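Local atomic coordinates of putative glutathione S-transferase (Sinorhizobium meliloti, PDB entry 4MDC), a protein that probably catalyses the conjugation of glutathione to electrophilic compounds, working as a homodimeric glutathione transferase. Residues A34-R39 with I200-Y205; R138-K143 with K158-S163; Q169-L174 with G207-S212; G192-A197 with Q222-R227. All coordinates share one frame; numbering follows the deposited sequence.

Three of the four contacts involve helix 191-205 or the loop that leaves it. Interaction 1 lies nearest the centre of the chain and is a buried contact between the N-terminal domain and the helical one, whose one polar bond runs from arginine to serine. Interaction 4, on an earlier part of the same helix and about 10 Å away between centres, is also buried but purely apolar between its segments. Interaction 3 packs the loop after the helix against helix 167-180, using a selenomethionine methyl and an indole. Interaction 2 is the most peripheral: there aliphatic carbons meet between charged groups. A salt bridge, Arg140 to Glu208, connects it with the loop of interaction 3.

Interaction 1 of 4, residues A34-R39 with I200-Y205; sequences ASRFVR and ISVLDY
Arg36 sends its CG away from its own carbonyl carbon (chi1 -71°) and then runs extended as far as NE, which carries the guanidinium across the gap from helix 33-44 to helix 191-205. Ser201 answers with OG set between its backbone N and carbonyl carbon (chi1 74°), a position from which the hydroxyl oxygen faces the incoming NH1. The bond from Arg36 NH1 to Ser201 OG measures 2.8 Å with an N-H...O angle of 155°, and the oxygen sits at the edge of the guanidinium, close to its plane. The length of arginine suits a separation of 8.7 Å between Arg36 CA and Ser201 CA. Helix 33-44 is the first helix of the thioredoxin-like N-terminal domain of glutathione transferases and helix 191-205 belongs to the all-helical C-terminal domain, which makes this a bond between domains in the middle of the chain. The aliphatic part of the arginine is used as well: Arg36 CD passes 3.4 Å from Ser201 OG and 3.9 Å from Val202 CG2. Val202 suits the place because its branched methyl packs against this methylene without competing for the polar end. Ser201 OG is also hydrogen-bonded to Ala198 O within its own helix; since a carbonyl can only accept, the hydroxyl proton goes there and the oxygen can accept from Arg36 NH1. NH1 also bonds Tyr247 OH, and NH2 forms a salt bridge with Glu236, whose carboxylate probably balances the buried charge.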
loop_
_atom_site.group_PDB
_atom_site.type_symbol
_atom_site.label_atom_id
_atom_site.label_comp_id
_atom_site.label_asym_id
_atom_site.label_seq_id
_atom_site.Cartn_x
_atom_site.Cartn_y
_atom_site.Cartn_z
ATOM N N ALA B 34 10.575 -3.623 2.437
ATOM C CA ALA B 34 9.912 -4.071 1.217
ATOM C C ALA B 34 10.947 -4.749 0.273
ATOM O O ALA B 34 10.648 -5.745 -0.371
ATOM C CB ALA B 34 9.170 -2.917 0.521
ATOM N N SER B 35 12.169 -4.208 0.214
ATOM C CA SER B 35 13.206 -4.760 -0.571
ATOM C C SER B 35 13.621 -6.135 -0.051
ATOM O O SER B 35 13.848 -7.056 -0.823
ATOM C CB SER B 35 14.468 -3.830 -0.569
ATOM O OG SER B 35 14.271 -2.559 -1.208
ATOM N N ARG B 36 13.830 -6.247 1.262
ATOM C CA ARG B 36 14.199 -7.501 1.858
ATOM C C ARG B 36 13.131 -8.558 1.679
ATOM O O ARG B 36 13.452 -9.716 1.482
ATOM C CB ARG B 36 14.559 -7.314 3.342
ATOM C CG ARG B 36 15.870 -6.581 3.546
ATOM C CD ARG B 36 16.263 -6.579 4.985
ATOM N NE ARG B 36 17.680 -6.168 5.104
ATOM C CZ ARG B 36 18.471 -6.532 6.075
ATOM N NH1 ARG B 36 18.073 -7.268 7.091
ATOM N NH2 ARG B 36 19.766 -6.155 6.018
ATOM N N PHE B 37 11.888 -8.134 1.725
ATOM C CA PHE B 37 10.772 -9.042 1.532
ATOM C C PHE B 37 10.837 -9.683 0.133
ATOM O O PHE B 37 10.686 -10.908 0.012
ATOM C CB PHE B 37 9.491 -8.244 1.701
ATOM C CG PHE B 37 8.234 -8.915 1.215
ATOM C CD1 PHE B 37 7.690 -10.034 1.868
ATOM C CD2 PHE B 37 7.578 -8.417 0.135
ATOM C CE1 PHE B 37 6.491 -10.597 1.441
ATOM C CE2 PHE B 37 6.365 -8.975 -0.284
ATOM C CZ PHE B 37 5.819 -10.078 0.365
ATOM N N VAL B 38 11.031 -8.863 -0.877
ATOM C CA VAL B 38 11.191 -9.366 -2.236
ATOM C C VAL B 38 12.396 -10.263 -2.409
ATOM O O VAL B 38 12.323 -11.314 -3.004
ATOM C CB VAL B 38 11.193 -8.211 -3.242
ATOM C CG1 VAL B 38 11.510 -8.713 -4.637
ATOM C CG2 VAL B 38 9.796 -7.592 -3.254
ATOM N N ARG B 39 13.519 -9.875 -1.821
ATOM C CA ARG B 39 14.668 -10.736 -1.855
ATOM C C ARG B 39 14.394 -12.123 -1.280
ATOM O O ARG B 39 14.901 -13.135 -1.796
ATOM C CB ARG B 39 15.860 -10.088 -1.145
ATOM C CG ARG B 39 16.478 -8.960 -1.947
ATOM C CD ARG B 39 17.384 -8.108 -1.074
ATOM N NE ARG B 39 18.593 -8.810 -0.684
ATOM C CZ ARG B 39 19.485 -8.316 0.172
ATOM N NH1 ARG B 39 19.253 -7.159 0.806
ATOM N NH2 ARG B 39 20.591 -9.022 0.448
ATOM N N ILE B 200 11.321 -6.766 10.755
ATOM C CA ILE B 200 12.045 -6.980 12.005
ATOM C C ILE B 200 13.558 -6.989 11.793
ATOM O O ILE B 200 14.285 -6.472 12.664
ATOM C CB ILE B 200 11.655 -8.341 12.649
ATOM C CG1 ILE B 200 10.244 -8.256 13.192
ATOM C CG2 ILE B 200 12.624 -8.785 13.717
ATOM C CD1 ILE B 200 9.922 -7.135 14.063
ATOM N N SER B 201 14.024 -7.560 10.690
ATOM C CA SER B 201 15.477 -7.672 10.453
ATOM C C SER B 201 16.129 -6.315 10.323
ATOM O O SER B 201 17.312 -6.103 10.754
ATOM C CB SER B 201 15.797 -8.553 9.240
ATOM O OG SER B 201 15.519 -7.913 8.004
ATOM N N VAL B 202 15.402 -5.340 9.776
ATOM C CA VAL B 202 15.935 -3.961 9.646
ATOM C C VAL B 202 16.070 -3.306 11.040
ATOM O O VAL B 202 17.111 -2.696 11.380
ATOM C CB VAL B 202 15.054 -3.129 8.706
ATOM C CG1 VAL B 202 15.384 -1.655 8.727
ATOM C CG2 VAL B 202 15.158 -3.661 7.270
ATOM N N LEU B 203 14.976 -3.376 11.805
ATOM C CA LEU B 203 14.966 -2.847 13.142
ATOM C C LEU B 203 16.029 -3.534 13.999
ATOM O O LEU B 203 16.671 -2.869 14.818
ATOM C CB LEU B 203 13.585 -2.944 13.766
ATOM C CG LEU B 203 12.592 -2.044 13.010
ATOM C CD1 LEU B 203 11.158 -2.323 13.464
ATOM C CD2 LEU B 203 12.914 -0.593 13.206
ATOM N N ASP B 204 16.182 -4.856 13.825
ATOM C CA ASP B 204 17.136 -5.609 14.642
ATOM C C ASP B 204 18.539 -5.257 14.273
ATOM O O ASP B 204 19.392 -5.114 15.189
ATOM C CB ASP B 204 16.889 -7.109 14.511
ATOM C CG ASP B 204 17.564 -7.921 15.642
ATOM O OD1 ASP B 204 17.460 -7.533 16.825
ATOM O OD2 ASP B 204 18.211 -8.920 15.259
ATOM N N TYR B 205 18.834 -5.046 12.995
ATOM C CA TYR B 205 20.176 -4.558 12.564
ATOM C C TYR B 205 20.539 -3.300 13.359
ATOM O O TYR B 205 21.688 -3.110 13.847
ATOM C CB TYR B 205 20.132 -4.175 11.098
ATOM C CG TYR B 205 21.471 -3.814 10.506
ATOM C CD1 TYR B 205 22.050 -2.570 10.720
ATOM C CD2 TYR B 205 22.150 -4.733 9.690
ATOM C CE1 TYR B 205 23.287 -2.256 10.119
ATOM C CE2 TYR B 205 23.387 -4.443 9.125
ATOM C CZ TYR B 205 23.954 -3.210 9.373
ATOM O OH TYR B 205 25.159 -2.911 8.792
#

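Interaction 2 of 4, residues R138-K143 with K158-S163; sequences RERIFK and KILRTS
Glu139 and Arg140 meet Ile159 and Leu160 where helices 111-145 and 157-165 pack in the all-helical C-terminal domain of the glutathione transferase fold. The N-to-C directions of the two short segments make an angle of 129°, well short of antiparallel, with their axes 10.4 Å apart. The close part is largely aliphatic. Leu160 CD2 touches two neighbours, 3.9 Å from Glu139 CB and likewise 3.9 Å from Arg140 CG. Beside it, Glu139 CG lies 3.8 Å from Ile159 CG2, the side chains crossing at about a right angle, and Ile159 CD1 comes within 3.7 Å of Glu139 OE2. Glutamate and arginine suit these positions because their methylenes line the apolar patch while their charged ends find polar partners at its border. Glu139 bends at chi2 (-50°), which turns its carboxylate toward Lys143, one turn further along the same helix. There OE1 takes Lys143 NZ on its syn lone pair at 2.8 Å, a salt bridge within one helix, and also accepts the backbone N of Asp156, just ahead of the second helix. Arg140 leads the other way, bending at chi3, and its NH1 forms a salt bridge with Glu208 OE2 and a hydrogen bond with Leu206 O.

On the solvent side, Lys158, Arg161 and Thr162 are exposed. The first helix widens into a pi-type turn here, Lys143 N bonding to Arg138 O. On the second helix Ile159 O receives two donors from one residue, Ser163 N and Ser163 OG, the hydroxyl lying 2.9 Å away and above the carbonyl plane.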
loop_
_atom_site.group_PDB
_atom_site.type_symbol
_atom_site.label_atom_id
_atom_site.label_comp_id
_atom_site.label_asym_id
_atom_site.label_seq_id
_atom_site.Cartn_x
_atom_site.Cartn_y
_atom_site.Cartn_z
ATOM N N ARG B 138 15.238 6.772 8.272
ATOM C CA ARG B 138 15.609 8.069 7.706
ATOM C C ARG B 138 16.462 8.859 8.686
ATOM O O ARG B 138 17.495 9.430 8.307
ATOM C CB ARG B 138 14.369 8.871 7.349
ATOM C CG ARG B 138 14.693 10.234 6.740
ATOM C CD ARG B 138 13.460 11.024 6.358
ATOM N NE ARG B 138 13.834 12.390 6.036
ATOM C CZ ARG B 138 14.270 12.819 4.857
ATOM N NH1 ARG B 138 14.375 11.995 3.829
ATOM N NH2 ARG B 138 14.575 14.109 4.703
ATOM N N GLU B 139 16.074 8.881 9.941
ATOM C CA GLU B 139 16.827 9.618 10.939
ATOM C C GLU B 139 18.191 8.986 11.260
ATOM O O GLU B 139 19.188 9.701 11.361
ATOM C CB GLU B 139 16.049 9.757 12.226
ATOM C CG GLU B 139 14.811 10.631 12.110
ATOM C CD GLU B 139 15.077 11.978 11.442
ATOM O OE1 GLU B 139 16.078 12.650 11.791
ATOM O OE2 GLU B 139 14.325 12.348 10.524
ATOM N N ARG B 140 18.231 7.659 11.362
ATOM C CA ARG B 140 19.470 6.945 11.721
ATOM C C ARG B 140 20.405 6.586 10.594
ATOM O O ARG B 140 21.598 6.435 10.803
ATOM C CB ARG B 140 19.112 5.693 12.502
ATOM C CG ARG B 140 18.429 6.109 13.773
ATOM C CD ARG B 140 18.570 5.116 14.897
ATOM N NE ARG B 140 19.979 4.757 15.101
ATOM C CZ ARG B 140 20.415 3.574 15.538
ATOM N NH1 ARG B 140 19.576 2.641 15.923
ATOM N NH2 ARG B 140 21.715 3.339 15.618
ATOM N N ILE B 141 19.891 6.370 9.411
ATOM C CA ILE B 141 20.718 5.913 8.287
ATOM C C ILE B 141 20.879 7.178 7.379
ATOM O O ILE B 141 21.969 7.807 7.233
ATOM C CB ILE B 141 20.068 4.661 7.580
ATOM C CG1 ILE B 141 19.915 3.436 8.539
ATOM C CG2 ILE B 141 20.831 4.226 6.327
ATOM C CD1 ILE B 141 21.209 2.854 9.008
ATOM N N PHE B 142 19.760 7.579 6.803
ATOM C CA PHE B 142 19.811 8.440 5.623
ATOM C C PHE B 142 20.279 9.869 5.903
ATOM O O PHE B 142 21.029 10.448 5.098
ATOM C CB PHE B 142 18.484 8.442 4.878
ATOM C CG PHE B 142 18.025 7.096 4.385
ATOM C CD1 PHE B 142 18.902 6.039 4.181
ATOM C CD2 PHE B 142 16.688 6.916 4.058
ATOM C CE1 PHE B 142 18.423 4.816 3.725
ATOM C CE2 PHE B 142 16.208 5.707 3.585
ATOM C CZ PHE B 142 17.085 4.644 3.424
ATOM N N LYS B 143 19.867 10.438 7.030
ATOM C CA LYS B 143 20.289 11.802 7.421
ATOM C C LYS B 143 21.788 11.955 7.737
ATOM O O LYS B 143 22.305 13.092 7.828
ATOM C CB LYS B 143 19.507 12.263 8.656
ATOM C CG LYS B 143 18.109 12.850 8.399
ATOM C CD LYS B 143 18.094 14.340 8.645
ATOM C CE LYS B 143 16.683 14.871 8.866
ATOM N NZ LYS B 143 16.456 15.041 10.321
ATOM N N LYS B 158 12.790 14.127 18.184
ATOM C CA LYS B 158 11.345 14.004 18.347
ATOM C C LYS B 158 10.782 12.896 17.431
ATOM O O LYS B 158 9.963 12.078 17.863
ATOM C CB LYS B 158 10.640 15.339 18.128
ATOM C CG LYS B 158 9.109 15.258 18.250
ATOM C CD LYS B 158 8.324 16.481 17.771
ATOM C CE LYS B 158 7.073 16.041 17.012
ATOM N NZ LYS B 158 5.880 16.834 17.410
ATOM N N ILE B 159 11.256 12.858 16.194
ATOM C CA ILE B 159 10.895 11.754 15.293
ATOM C C ILE B 159 11.420 10.403 15.820
ATOM O O ILE B 159 10.686 9.410 15.813
ATOM C CB ILE B 159 11.377 12.022 13.863
ATOM C CG1 ILE B 159 10.617 13.220 13.300
ATOM C CG2 ILE B 159 11.145 10.786 12.988
ATOM C CD1 ILE B 159 11.232 13.780 12.027
ATOM N N LEU B 160 12.660 10.352 16.317
ATOM C CA LEU B 160 13.151 9.104 16.928
ATOM C C LEU B 160 12.253 8.647 18.046
ATOM O O LEU B 160 11.939 7.472 18.164
ATOM C CB LEU B 160 14.561 9.222 17.513
ATOM C CG LEU B 160 15.698 9.274 16.515
ATOM C CD1 LEU B 160 17.031 9.416 17.230
ATOM C CD2 LEU B 160 15.693 8.039 15.676
ATOM N N ARG B 161 11.880 9.572 18.918
ATOM C CA ARG B 161 11.074 9.195 20.063
ATOM C C ARG B 161 9.715 8.651 19.672
ATOM O O ARG B 161 9.279 7.679 20.233
ATOM C CB ARG B 161 10.964 10.371 21.032
ATOM C CG ARG B 161 10.210 10.092 22.298
ATOM C CD ARG B 161 10.390 11.294 23.185
ATOM N NE ARG B 161 9.764 12.489 22.633
ATOM C CZ ARG B 161 10.368 13.627 22.245
ATOM N NH1 ARG B 161 11.694 13.802 22.316
ATOM N NH2 ARG B 161 9.608 14.619 21.775
ATOM N N THR B 162 9.058 9.319 18.739
ATOM C CA THR B 162 7.741 8.917 18.273
ATOM C C THR B 162 7.845 7.520 17.657
ATOM O O THR B 162 7.051 6.638 17.994
ATOM C CB THR B 162 7.163 9.932 17.272
ATOM O OG1 THR B 162 7.051 11.191 17.912
ATOM C CG2 THR B 162 5.738 9.546 16.827
ATOM N N SER B 163 8.799 7.338 16.743
ATOM C CA SER B 163 8.933 6.060 16.056
ATOM C C SER B 163 9.216 4.920 17.015
ATOM O O SER B 163 8.615 3.870 16.946
ATOM C CB SER B 163 10.068 6.107 15.063
ATOM O OG SER B 163 9.888 7.159 14.189
#

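Interaction 3 of 4, residues Q169-L174 with G207-S212; sequences QHMKYL and GEIDWS
Met171, present as selenomethionine, reaches from helix 167-180 to Ile209 and Trp211 of the loop that follows helix 191-205, and its terminal methyl makes both contacts. Met171 CE lies 3.8 Å from Ile209 CG2 and 3.7 Å from Trp211 CZ3, with Trp211 CH2 slightly further at 4.0 Å. The chain is bent at both outer torsions (chi2 -56°, chi3 -57°), and this curl brings CE round to a place where it touches the two loop residues together. The native methionine side chain, whose shape selenomethionine keeps, is long, flexible and unbranched, and can adapt to a fixed aromatic neighbour.

Within the loop the two partners also support each other. Ile209 CG2 stands over the centre of the indole, 3.5 Å above its plane, while the selenomethionine methyl approaches the same ring obliquely at its benzo end. Although the Trp211 CB starts off away from helix 167-180, the width of the indole returns its far end to the contact. Its one polar atom, NE1, is hydrogen-bonded to Asp204 OD1 on helix 191-205, which limits rotation of the ring, and Tyr221 and Phe252 add aromatic neighbours. Ile200 of helix 191-205 touches all three residues, extending the apolar cluster, and no polar bond crosses the contact.

The loop begins at Gly207, whose positive phi (72°) ends helix 191-205 in a Schellman motif, and Ile209 and Trp211 after it bind this helix-helix connection back into the all-helical C-terminal domain of the glutathione transferase fold.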
loop_
_atom_site.group_PDB
_atom_site.type_symbol
_atom_site.label_atom_id
_atom_site.label_comp_id
_atom_site.label_asym_id
_atom_site.label_seq_id
_atom_site.Cartn_x
_atom_site.Cartn_y
_atom_site.Cartn_z
ATOM N N GLN B 169 3.811 -1.760 20.277
ATOM C CA GLN B 169 2.512 -2.221 19.786
ATOM C C GLN B 169 2.655 -3.261 18.661
ATOM O O GLN B 169 1.955 -4.262 18.645
ATOM C CB GLN B 169 1.719 -1.006 19.285
ATOM C CG GLN B 169 0.475 -1.371 18.497
ATOM C CD GLN B 169 -0.076 -0.279 17.532
ATOM O OE1 GLN B 169 0.395 0.863 17.477
ATOM N NE2 GLN B 169 -1.101 -0.666 16.768
ATOM N N HIS B 170 3.565 -2.987 17.733
ATOM C CA HIS B 170 3.899 -3.888 16.647
ATOM C C HIS B 170 4.523 -5.200 17.060
ATOM O O HIS B 170 4.095 -6.234 16.604
ATOM C CB HIS B 170 4.750 -3.139 15.596
ATOM C CG HIS B 170 3.936 -2.156 14.846
ATOM N ND1 HIS B 170 2.996 -2.574 13.938
ATOM C CD2 HIS B 170 3.781 -0.812 14.962
ATOM C CE1 HIS B 170 2.379 -1.523 13.446
ATOM N NE2 HIS B 170 2.836 -0.448 14.048
HETATM N N MSE B 171 5.471 -5.155 17.987
HETATM C CA MSE B 171 6.071 -6.357 18.557
HETATM C C MSE B 171 5.048 -7.172 19.314
HETATM O O MSE B 171 5.082 -8.398 19.281
HETATM C CB MSE B 171 7.256 -5.997 19.471
HETATM C CG MSE B 171 8.363 -5.320 18.704
HETATM SE SE MSE B 171 9.080 -6.305 17.149
HETATM C CE MSE B 171 9.569 -7.945 18.221
ATOM N N LYS B 172 4.146 -6.520 20.042
ATOM C CA LYS B 172 3.122 -7.212 20.787
ATOM C C LYS B 172 2.092 -7.887 19.848
ATOM O O LYS B 172 1.623 -8.987 20.132
ATOM C CB LYS B 172 2.438 -6.309 21.788
ATOM C CG LYS B 172 3.349 -6.016 22.984
ATOM C CD LYS B 172 3.275 -7.179 23.972
ATOM C CE LYS B 172 4.362 -7.107 25.017
ATOM N NZ LYS B 172 4.290 -8.249 25.956
ATOM N N TYR B 173 1.826 -7.255 18.723
ATOM C CA TYR B 173 0.875 -7.836 17.747
ATOM C C TYR B 173 1.523 -9.062 17.147
ATOM O O TYR B 173 0.930 -10.127 17.015
ATOM C CB TYR B 173 0.510 -6.833 16.659
ATOM C CG TYR B 173 -0.584 -7.353 15.708
ATOM C CD1 TYR B 173 -1.744 -7.903 16.212
ATOM C CD2 TYR B 173 -0.423 -7.303 14.344
ATOM C CE1 TYR B 173 -2.776 -8.342 15.345
ATOM C CE2 TYR B 173 -1.436 -7.725 13.499
ATOM C CZ TYR B 173 -2.578 -8.249 13.987
ATOM O OH TYR B 173 -3.530 -8.708 13.078
ATOM N N LEU B 174 2.796 -8.914 16.793
ATOM C CA LEU B 174 3.569 -10.042 16.285
ATOM C C LEU B 174 3.662 -11.227 17.268
ATOM O O LEU B 174 3.530 -12.366 16.875
ATOM C CB LEU B 174 4.986 -9.577 15.930
ATOM C CG LEU B 174 5.975 -10.589 15.431
ATOM C CD1 LEU B 174 5.509 -11.246 14.139
ATOM C CD2 LEU B 174 7.305 -9.941 15.193
ATOM N N GLY B 207 19.443 -2.429 16.274
ATOM C CA GLY B 207 19.367 -2.651 17.705
ATOM C C GLY B 207 18.159 -2.047 18.383
ATOM O O GLY B 207 18.188 -1.762 19.561
ATOM N N GLU B 208 17.080 -1.870 17.630
ATOM C CA GLU B 208 15.901 -1.175 18.122
ATOM C C GLU B 208 14.860 -2.081 18.815
ATOM O O GLU B 208 13.883 -1.575 19.349
ATOM C CB GLU B 208 15.222 -0.413 16.972
ATOM C CG GLU B 208 16.125 0.627 16.328
ATOM C CD GLU B 208 16.223 1.929 17.126
ATOM O OE1 GLU B 208 15.471 2.134 18.113
ATOM O OE2 GLU B 208 17.062 2.763 16.753
ATOM N N ILE B 209 15.062 -3.383 18.793
ATOM C CA ILE B 209 14.107 -4.317 19.401
ATOM C C ILE B 209 14.634 -4.858 20.738
ATOM O O ILE B 209 15.730 -5.407 20.792
ATOM C CB ILE B 209 13.861 -5.488 18.478
ATOM C CG1 ILE B 209 13.116 -4.971 17.263
ATOM C CG2 ILE B 209 12.999 -6.559 19.102
ATOM C CD1 ILE B 209 13.261 -5.870 16.108
ATOM N N ASP B 210 13.848 -4.704 21.789
ATOM C CA ASP B 210 14.128 -5.359 23.069
ATOM C C ASP B 210 13.493 -6.728 23.078
ATOM O O ASP B 210 12.299 -6.893 23.298
ATOM C CB ASP B 210 13.596 -4.526 24.204
ATOM C CG ASP B 210 13.821 -5.174 25.572
ATOM O OD1 ASP B 210 14.317 -6.322 25.702
ATOM O OD2 ASP B 210 13.488 -4.488 26.508
ATOM N N TRP B 211 14.310 -7.737 22.781
ATOM C CA TRP B 211 13.769 -9.088 22.643
ATOM C C TRP B 211 13.314 -9.671 23.980
ATOM O O TRP B 211 12.485 -10.580 23.993
ATOM C CB TRP B 211 14.767 -10.000 21.946
ATOM C CG TRP B 211 14.918 -9.741 20.489
ATOM C CD1 TRP B 211 15.979 -9.146 19.866
ATOM C CD2 TRP B 211 13.951 -10.011 19.450
ATOM N NE1 TRP B 211 15.754 -9.090 18.502
ATOM C CE2 TRP B 211 14.521 -9.618 18.228
ATOM C CE3 TRP B 211 12.687 -10.587 19.441
ATOM C CZ2 TRP B 211 13.861 -9.758 17.018
ATOM C CZ3 TRP B 211 11.999 -10.714 18.214
ATOM C CH2 TRP B 211 12.605 -10.323 17.032
ATOM N N SER B 212 13.850 -9.186 25.098
ATOM C CA SER B 212 13.407 -9.692 26.425
ATOM C C SER B 212 11.929 -9.349 26.687
ATOM O O SER B 212 11.265 -9.987 27.492
ATOM C CB SER B 212 14.292 -9.105 27.547
ATOM O OG SER B 212 13.903 -7.749 27.857
#

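Interaction 4 of 4, residues G192-A197 with Q222-R227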
loop_
_atom_site.group_PDB
_atom_site.type_symbol
_atom_site.label_atom_id
_atom_site.label_comp_id
_atom_site.label_asym_id
_atom_site.label_seq_id
_atom_site.Cartn_x
_atom_site.Cartn_y
_atom_site.Cartn_z
ATOM N N GLY B 192 3.264 -13.430 4.579
ATOM C CA GLY B 192 3.070 -12.741 5.863
ATOM C C GLY B 192 4.291 -12.859 6.785
ATOM O O GLY B 192 4.740 -11.880 7.377
ATOM N N ASP B 193 4.795 -14.074 6.941
ATOM C CA ASP B 193 6.032 -14.357 7.735
ATOM C C ASP B 193 7.233 -13.640 7.147
ATOM O O ASP B 193 8.059 -13.000 7.868
ATOM C CB ASP B 193 6.314 -15.859 7.794
ATOM C CG ASP B 193 5.204 -16.640 8.403
ATOM O OD1 ASP B 193 5.106 -16.709 9.650
ATOM O OD2 ASP B 193 4.378 -17.161 7.579
ATOM N N LEU B 194 7.381 -13.692 5.823
ATOM C CA LEU B 194 8.512 -13.057 5.149
ATOM C C LEU B 194 8.477 -11.560 5.300
ATOM O O LEU B 194 9.496 -10.872 5.490
ATOM C CB LEU B 194 8.657 -13.455 3.691
ATOM C CG LEU B 194 8.761 -14.934 3.370
ATOM C CD1 LEU B 194 8.999 -15.159 1.899
ATOM C CD2 LEU B 194 9.824 -15.614 4.188
ATOM N N ALA B 195 7.319 -10.953 5.183
ATOM C CA ALA B 195 7.206 -9.498 5.347
ATOM C C ALA B 195 7.540 -9.033 6.769
ATOM O O ALA B 195 8.238 -8.032 6.936
ATOM C CB ALA B 195 5.776 -9.081 5.015
ATOM N N ALA B 196 7.030 -9.752 7.759
ATOM C CA ALA B 196 7.319 -9.410 9.143
ATOM C C ALA B 196 8.817 -9.562 9.399
ATOM O O ALA B 196 9.444 -8.707 9.972
ATOM C CB ALA B 196 6.544 -10.308 10.089
ATOM N N ALA B 197 9.361 -10.656 8.925
ATOM C CA ALA B 197 10.770 -10.940 9.191
ATOM C C ALA B 197 11.642 -9.900 8.544
ATOM O O ALA B 197 12.688 -9.536 9.057
ATOM C CB ALA B 197 11.137 -12.318 8.718
ATOM N N GLN B 222 13.534 -16.473 15.322
ATOM C CA GLN B 222 14.635 -17.412 15.273
ATOM C C GLN B 222 14.406 -18.461 14.185
ATOM O O GLN B 222 15.349 -18.809 13.482
ATOM C CB GLN B 222 14.870 -18.037 16.653
ATOM C CG GLN B 222 16.296 -18.459 16.875
ATOM C CD GLN B 222 16.482 -19.842 16.339
ATOM O OE1 GLN B 222 15.483 -20.574 16.130
ATOM N NE2 GLN B 222 17.723 -20.223 16.089
ATOM N N ARG B 223 13.169 -18.907 13.993
ATOM C CA ARG B 223 12.835 -19.796 12.905
ATOM C C ARG B 223 13.013 -19.146 11.555
ATOM O O ARG B 223 13.549 -19.794 10.653
ATOM C CB ARG B 223 11.381 -20.317 12.951
ATOM C CG ARG B 223 11.068 -21.375 13.999
ATOM C CD ARG B 223 9.588 -21.790 13.838
ATOM N NE ARG B 223 8.729 -21.114 14.809
ATOM C CZ ARG B 223 7.508 -20.643 14.559
ATOM N NH1 ARG B 223 6.961 -20.682 13.303
ATOM N NH2 ARG B 223 6.826 -20.083 15.549
ATOM N N LEU B 224 12.549 -17.922 11.360
ATOM C CA LEU B 224 12.743 -17.275 10.057
ATOM C C LEU B 224 14.240 -16.972 9.760
ATOM O O LEU B 224 14.724 -17.215 8.646
ATOM C CB LEU B 224 12.000 -15.986 9.966
ATOM C CG LEU B 224 10.535 -16.081 9.483
ATOM C CD1 LEU B 224 10.447 -16.448 8.003
ATOM C CD2 LEU B 224 9.732 -17.082 10.305
ATOM N N LYS B 225 14.923 -16.406 10.744
ATOM C CA LYS B 225 16.310 -15.983 10.519
ATOM C C LYS B 225 17.253 -17.133 10.258
ATOM O O LYS B 225 18.350 -16.917 9.715
ATOM C CB LYS B 225 16.825 -15.029 11.633
ATOM C CG LYS B 225 17.585 -15.643 12.781
ATOM C CD LYS B 225 17.912 -14.624 13.876
ATOM C CE LYS B 225 19.088 -13.749 13.482
ATOM N NZ LYS B 225 19.734 -13.146 14.678
ATOM N N SER B 226 16.848 -18.341 10.640
ATOM C CA SER B 226 17.657 -19.547 10.378
ATOM C C SER B 226 17.433 -20.170 9.014
ATOM O O SER B 226 18.127 -21.092 8.645
ATOM C CB SER B 226 17.468 -20.607 11.451
ATOM O OG SER B 226 16.149 -21.080 11.485
ATOM N N ARG B 227 16.492 -19.665 8.240
ATOM C CA ARG B 227 16.260 -20.255 6.924
ATOM C C ARG B 227 17.399 -19.884 5.974
ATOM O O ARG B 227 17.951 -18.800 6.079
ATOM C CB ARG B 227 14.921 -19.772 6.355
ATOM C CG ARG B 227 13.750 -20.299 7.142
ATOM C CD ARG B 227 12.413 -19.795 6.596
ATOM N NE ARG B 227 12.005 -20.410 5.338
ATOM C CZ ARG B 227 11.335 -21.547 5.229
ATOM N NH1 ARG B 227 10.991 -22.254 6.303
ATOM N NH2 ARG B 227 11.025 -22.009 4.038
#
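The first two turns of helix 191-205 pack here against the last turn of helix 215-225; the bond from Ser190 N to Asp193 OD2 at the start of the first helix is consistent with the N-capping box (Ser-X-X-Asp) of this helix in glutathione transferases. Leu224 is the intruding side chain and meets three residues of the first helix. Its CG lies 3.9 Å from Ala197 CB, and its CB is 4.0 Å from the same methyl. From the other end of the side chain, Leu224 CD1 approaches Leu194 CD2 at 4.0 Å and Asp193 CB at 4.2 Å, the two leucines crossing at about a right angle. Alanine suits position 197 because its single methyl lets the helices come close, with Ala197 CA and Leu224 CA 6.7 Å apart.

Asp193 contributes only its CB to this surface. Its chi1 of -59° sets CG anti to the carbonyl carbon. Besides the OD2 bond, OD1 accepts Leu184 N and, from helix 215-225 itself, Trp220 NE1. Leu194 also touches Phe37 of helix 33-44, so the apolar cluster continues into the N-terminal domain.

Between the two segments themselves the packing is apolar, with no hydrogen bond or salt bridge across. Just beside this patch, the hydrogen bond from Trp220 to the buried carboxylate of Asp193 gives the helix pair a polar tie.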